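Local coordinates for solute-binding protein (PDB 2ZYO) that binds maltodextrins such as maltotetraose in a cleft between two lobes, and probably delivers them to a membrane transporter for sugar uptake, at residues A[27-30]-A[31-34]; A[144-147]-A[148-151]. One frame throughout, in Å; residues are numbered along the deposited sequence.

Contact 1. Residues A[27-30]-A[31-34]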
ATOM      1  N   ALA A  27       1.059  -4.121 -17.382  1.00 22.33           N
ATOM      2  CA  ALA A  27       0.608  -4.882 -18.546  1.00 23.66           C
ATOM      3  C   ALA A  27      -0.786  -5.487 -18.380  1.00 24.37           C
ATOM      4  O   ALA A  27      -1.479  -5.718 -19.372  1.00 24.07           O
ATOM      5  CB  ALA A  27       1.617  -5.968 -18.886  1.00 22.86           C
ATOM      6  N   ASP A  28      -1.189  -5.740 -17.135  1.00 26.19           N
ATOM      7  CA  ASP A  28      -2.458  -6.425 -16.849  1.00 27.20           C
ATOM      8  C   ASP A  28      -3.672  -5.502 -16.789  1.00 27.43           C
ATOM      9  O   ASP A  28      -4.811  -5.942 -16.994  1.00 26.98           O
ATOM     10  CB  ASP A  28      -2.359  -7.264 -15.564  1.00 29.72           C
ATOM     11  CG  ASP A  28      -2.105  -6.427 -14.317  1.00 31.52           C
ATOM     12  OD1 ASP A  28      -2.888  -5.493 -14.030  1.00 32.85           O
ATOM     13  OD2 ASP A  28      -1.123  -6.727 -13.603  1.00 33.34           O
ATOM     14  N   ASP A  29      -3.426  -4.230 -16.491  1.00 27.78           N
ATOM     15  CA  ASP A  29      -4.493  -3.242 -16.398  1.00 26.27           C
ATOM     16  C   ASP A  29      -4.477  -2.342 -17.628  1.00 25.23           C
ATOM     17  O   ASP A  29      -3.526  -1.582 -17.849  1.00 23.36           O
ATOM     18  CB  ASP A  29      -4.359  -2.418 -15.110  1.00 28.24           C
ATOM     19  CG  ASP A  29      -5.592  -1.572 -14.816  1.00 28.21           C
ATOM     20  OD1 ASP A  29      -5.882  -1.330 -13.624  1.00 30.55           O
ATOM     21  OD2 ASP A  29      -6.275  -1.146 -15.768  1.00 31.51           O
ATOM     22  N   GLY A  30      -5.544  -2.442 -18.420  1.00 23.02           N
ATOM     23  CA  GLY A  30      -5.690  -1.679 -19.657  1.00 21.90           C
ATOM     24  C   GLY A  30      -5.750  -0.176 -19.463  1.00 19.62           C
ATOM     25  O   GLY A  30      -5.073   0.565 -20.176  1.00 18.88           O
ATOM     26  N   VAL A  31      -6.554   0.275 -18.502  1.00 19.33           N
ATOM     27  CA  VAL A  31      -6.738   1.715 -18.265  1.00 19.39           C
ATOM     28  C   VAL A  31      -5.493   2.409 -17.697  1.00 18.71           C
ATOM     29  O   VAL A  31      -5.229   3.571 -18.021  1.00 19.16           O
ATOM     30  CB  VAL A  31      -8.004   2.046 -17.408  1.00 20.73           C
ATOM     31  CG1 VAL A  31      -9.262   1.520 -18.085  1.00 22.14           C
ATOM     32  CG2 VAL A  31      -7.883   1.510 -15.981  1.00 21.06           C
ATOM     33  N   GLN A  32      -4.736   1.699 -16.861  1.00 17.11           N
ATOM     34  CA  GLN A  32      -3.480   2.225 -16.326  1.00 16.68           C
ATOM     35  C   GLN A  32      -2.478   2.435 -17.453  1.00 15.54           C
ATOM     36  O   GLN A  32      -1.790   3.457 -17.500  1.00 15.39           O
ATOM     37  CB  GLN A  32      -2.885   1.283 -15.275  1.00 18.08           C
ATOM     38  CG  GLN A  32      -3.619   1.279 -13.942  1.00 19.86           C
ATOM     39  CD  GLN A  32      -2.914   0.444 -12.886  1.00 22.57           C
ATOM     40  OE1 GLN A  32      -1.710   0.583 -12.662  1.00 23.73           O
ATOM     41  NE2 GLN A  32      -3.671  -0.417 -12.216  1.00 24.13           N
ATOM     42  N   LEU A  33      -2.411   1.460 -18.359  1.00 16.28           N
ATOM     43  CA  LEU A  33      -1.500   1.506 -19.497  1.00 16.64           C
ATOM     44  C   LEU A  33      -1.863   2.634 -20.458  1.00 16.84           C
ATOM     45  O   LEU A  33      -1.001   3.421 -20.852  1.00 16.65           O
ATOM     46  CB  LEU A  33      -1.480   0.156 -20.226  1.00 17.32           C
ATOM     47  CG  LEU A  33      -0.547  -0.019 -21.431  1.00 17.77           C
ATOM     48  CD1 LEU A  33       0.925   0.031 -21.027  1.00 19.64           C
ATOM     49  CD2 LEU A  33      -0.856  -1.318 -22.167  1.00 19.93           C
ATOM     50  N   ASN A  34      -3.140   2.712 -20.820  1.00 16.94           N
ATOM     51  CA  ASN A  34      -3.606   3.723 -21.766  1.00 16.69           C
ATOM     52  C   ASN A  34      -3.528   5.154 -21.230  1.00 15.11           C
ATOM     53  O   ASN A  34      -3.295   6.086 -22.001  1.00 14.12           O
ATOM     54  CB  ASN A  34      -5.011   3.394 -22.273  1.00 21.77           C
ATOM     55  CG  ASN A  34      -5.079   2.045 -22.976  1.00 24.44           C
ATOM     56  OD1 ASN A  34      -4.094   1.573 -23.550  1.00 26.07           O
ATOM     57  ND2 ASN A  34      -6.247   1.420 -22.932  1.00 26.60           N
TER
HETATM   58  O   HOH W   1      -8.114  -2.058 -17.382  1.00 26.50           O
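Three groups converge on OD2 of D29: the backbone N-H of V31, the backbone N-H of Q32 and a water. This is an N-cap, in which the aspartate stands just before helix 30-47, the helix of the beta-alpha-beta crossover linking parallel strands 20-25 and 50-55. Aspartate suits the position because its short carboxylate can fold back over the first turn, where the amides lack carbonyl partners within the helix. Both amide bonds are weak: V31 N lies 3.1 Å from D29 OD2 but is badly bent, while Q32 N points well but is 3.4 Å from that same OD2. The water bridges OD2 and V31, donating to D29 OD2 at 2.6 Å and accepting from V31 N. The D29 side chain leaves opposite its own backbone N (chi1 -168°), and the turn about CB-CG then presents OD1 to Q32. There Q32 NE2 donates to D29 OD1 over 2.8 Å, arriving from above the carboxylate plane, which is turned 64° from the amide plane; Q32 OE1 bonds weakly to K282. With alanine in place of D29, the Q32 N-H would probably lose its capping acceptor, the V31 N-H would keep the water alone, and the Q32 side chain would lose a restraint on its rotation. Behind the cap the helix ladder begins, with L33 N donating to D29 O at 3.3 Å and N34 N to G30 O at 3.0 Å.

Contact 2. Residues A[144-147]-A[148-151]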
ATOM      1  N   PRO A 144     -19.642   2.608  13.233  1.00 14.43           N
ATOM      2  CA  PRO A 144     -19.226   2.748  14.632  1.00 15.34           C
ATOM      3  C   PRO A 144     -18.204   3.870  14.830  1.00 15.39           C
ATOM      4  O   PRO A 144     -17.269   4.010  14.036  1.00 17.24           O
ATOM      5  CB  PRO A 144     -18.609   1.386  14.947  1.00 15.75           C
ATOM      6  CG  PRO A 144     -19.317   0.444  14.033  1.00 16.69           C
ATOM      7  CD  PRO A 144     -19.492   1.218  12.757  1.00 16.17           C
ATOM      8  N   ALA A 145     -18.404   4.662  15.881  1.00 15.39           N
ATOM      9  CA  ALA A 145     -17.591   5.852  16.145  1.00 13.95           C
ATOM     10  C   ALA A 145     -16.232   5.531  16.760  1.00 13.88           C
ATOM     11  O   ALA A 145     -15.293   6.323  16.646  1.00 15.76           O
ATOM     12  CB  ALA A 145     -18.355   6.818  17.042  1.00 15.94           C
ATOM     13  N   THR A 146     -16.140   4.382  17.423  1.00 12.32           N
ATOM     14  CA  THR A 146     -14.915   3.962  18.104  1.00 12.02           C
ATOM     15  C   THR A 146     -14.636   2.494  17.815  1.00 11.67           C
ATOM     16  O   THR A 146     -15.529   1.754  17.395  1.00 12.42           O
ATOM     17  CB  THR A 146     -15.021   4.130  19.637  1.00 12.80           C
ATOM     18  OG1 THR A 146     -16.070   3.291  20.136  1.00 13.62           O
ATOM     19  CG2 THR A 146     -15.296   5.580  20.025  1.00 14.10           C
ATOM     20  N   TYR A 147     -13.394   2.077  18.044  1.00 12.18           N
ATOM     21  CA  TYR A 147     -13.033   0.672  17.912  1.00 11.95           C
ATOM     22  C   TYR A 147     -13.852  -0.214  18.853  1.00 13.30           C
ATOM     23  O   TYR A 147     -14.281  -1.301  18.461  1.00 12.03           O
ATOM     24  CB  TYR A 147     -11.534   0.456  18.145  1.00 12.41           C
ATOM     25  CG  TYR A 147     -11.151  -0.998  18.043  1.00 12.68           C
ATOM     26  CD1 TYR A 147     -11.061  -1.624  16.800  1.00 11.82           C
ATOM     27  CD2 TYR A 147     -10.918  -1.761  19.186  1.00 12.78           C
ATOM     28  CE1 TYR A 147     -10.734  -2.967  16.697  1.00 13.47           C
ATOM     29  CE2 TYR A 147     -10.588  -3.106  19.092  1.00 14.70           C
ATOM     30  CZ  TYR A 147     -10.497  -3.700  17.843  1.00 13.95           C
ATOM     31  OH  TYR A 147     -10.171  -5.031  17.731  1.00 16.68           O
ATOM     32  N   ASP A 148     -14.063   0.258  20.084  1.00 12.89           N
ATOM     33  CA  ASP A 148     -14.863  -0.463  21.078  1.00 15.50           C
ATOM     34  C   ASP A 148     -16.252  -0.787  20.530  1.00 14.58           C
ATOM     35  O   ASP A 148     -16.741  -1.911  20.680  1.00 12.86           O
ATOM     36  CB  ASP A 148     -14.991   0.353  22.371  1.00 19.30           C
ATOM     37  CG  ASP A 148     -13.660   0.550  23.081  1.00 25.95           C
ATOM     38  OD1 ASP A 148     -13.002  -0.459  23.433  1.00 28.32           O
ATOM     39  OD2 ASP A 148     -13.277   1.720  23.305  1.00 27.92           O
ATOM     40  N   GLU A 149     -16.871   0.205  19.892  1.00 13.72           N
ATOM     41  CA  GLU A 149     -18.205   0.055  19.311  1.00 12.83           C
ATOM     42  C   GLU A 149     -18.200  -0.898  18.117  1.00 12.30           C
ATOM     43  O   GLU A 149     -19.133  -1.686  17.943  1.00 11.29           O
ATOM     44  CB  GLU A 149     -18.783   1.421  18.925  1.00 15.88           C
ATOM     45  CG  GLU A 149     -19.271   2.242  20.123  1.00 20.68           C
ATOM     46  CD  GLU A 149     -19.447   3.717  19.809  1.00 24.33           C
ATOM     47  OE1 GLU A 149     -18.461   4.365  19.400  1.00 27.26           O
ATOM     48  OE2 GLU A 149     -20.568   4.240  19.990  1.00 27.15           O
ATOM     49  N   LEU A 150     -17.144  -0.827  17.309  1.00 10.42           N
ATOM     50  CA  LEU A 150     -16.963  -1.736  16.180  1.00 10.37           C
ATOM     51  C   LEU A 150     -16.833  -3.179  16.652  1.00  9.40           C
ATOM     52  O   LEU A 150     -17.445  -4.082  16.079  1.00  9.74           O
ATOM     53  CB  LEU A 150     -15.731  -1.343  15.354  1.00 10.84           C
ATOM     54  CG  LEU A 150     -15.443  -2.160  14.086  1.00 12.80           C
ATOM     55  CD1 LEU A 150     -16.419  -1.806  12.968  1.00 14.24           C
ATOM     56  CD2 LEU A 150     -14.005  -1.963  13.634  1.00 13.25           C
ATOM     57  N   PHE A 151     -16.035  -3.393  17.697  1.00 10.75           N
ATOM     58  CA  PHE A 151     -15.827  -4.743  18.203  1.00 10.23           C
ATOM     59  C   PHE A 151     -17.084  -5.319  18.854  1.00 11.04           C
ATOM     60  O   PHE A 151     -17.379  -6.502  18.688  1.00 13.18           O
ATOM     61  CB  PHE A 151     -14.636  -4.823  19.159  1.00 10.71           C
ATOM     62  CG  PHE A 151     -14.169  -6.227  19.396  1.00 11.32           C
ATOM     63  CD1 PHE A 151     -13.428  -6.893  18.426  1.00 13.71           C
ATOM     64  CD2 PHE A 151     -14.503  -6.899  20.567  1.00 13.34           C
ATOM     65  CE1 PHE A 151     -13.012  -8.204  18.623  1.00 12.91           C
ATOM     66  CE2 PHE A 151     -14.088  -8.210  20.774  1.00 13.21           C
ATOM     67  CZ  PHE A 151     -13.342  -8.865  19.799  1.00 13.51           C
TER
HETATM   68  O   HOH W   2     -20.969   4.983  17.104  1.00 41.86           O
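In T146, a chi1 of 62° sets OG1 between the backbone N and the carbonyl carbon, while in E149 a chi1 of -75° puts CG opposite the carbonyl carbon; from there the extended chain runs back alongside T146 and brings OE1 to the hydroxyl. T146 is the N-cap of helix 147-157, since T146 OG1 accepts from E149 N at 3.2 Å with a fairly straight bond, 157° at the hydrogen. The same T146 OG1 donates to E149 OE1 at 2.7 Å, meeting the carboxylate on its anti side and somewhat out of its plane. Threonine suits the place because its hydroxyl both accepts and donates, and its methyl CG2 adds a contact beside E149 OE1 that serine would lack. A water accepts from A145 N and donates weakly to E149 OE2, a second, looser connection between the carboxylate and the entering loop. The first helical bonds follow, from L150 N to T146 O at 3.0 Å and from F151 N to Y147 O at 2.8 Å. On the apolar side, P144 CG rests 3.8 Å from L150 CD1 at the start of the helix. Y147 and F151 point the same way one turn apart, and W218 joins them, taking a hydrogen bond with Y147 OH and an edge-to-face stack with F151. Because the E149 carboxylate sits at the positive end of the helix dipole and accepts a hydrogen bond from the T146 hydroxyl, it is likely to stay ionised, and its charge would favour the helix start.

Contacts 1 and 2 both cap the start of a helix that follows a strand, but they lie on opposite sides of the chain's centre, with about 38 Å between their centres and about 28 Å between their nearest atoms. They neither touch nor share residues. This placement matches the two-lobe architecture of bacterial solute-binding proteins, with one contact in each lobe and the sugar held in the cleft between. Contact 1 is the surface one, yet its Q32 is buried, with the side chain about 11 Å from a bound glucose unit. Contact 2 sits farther from the chain's centre, about 24 Å against 19 Å. No residue of either contact belongs to the glycan pocket.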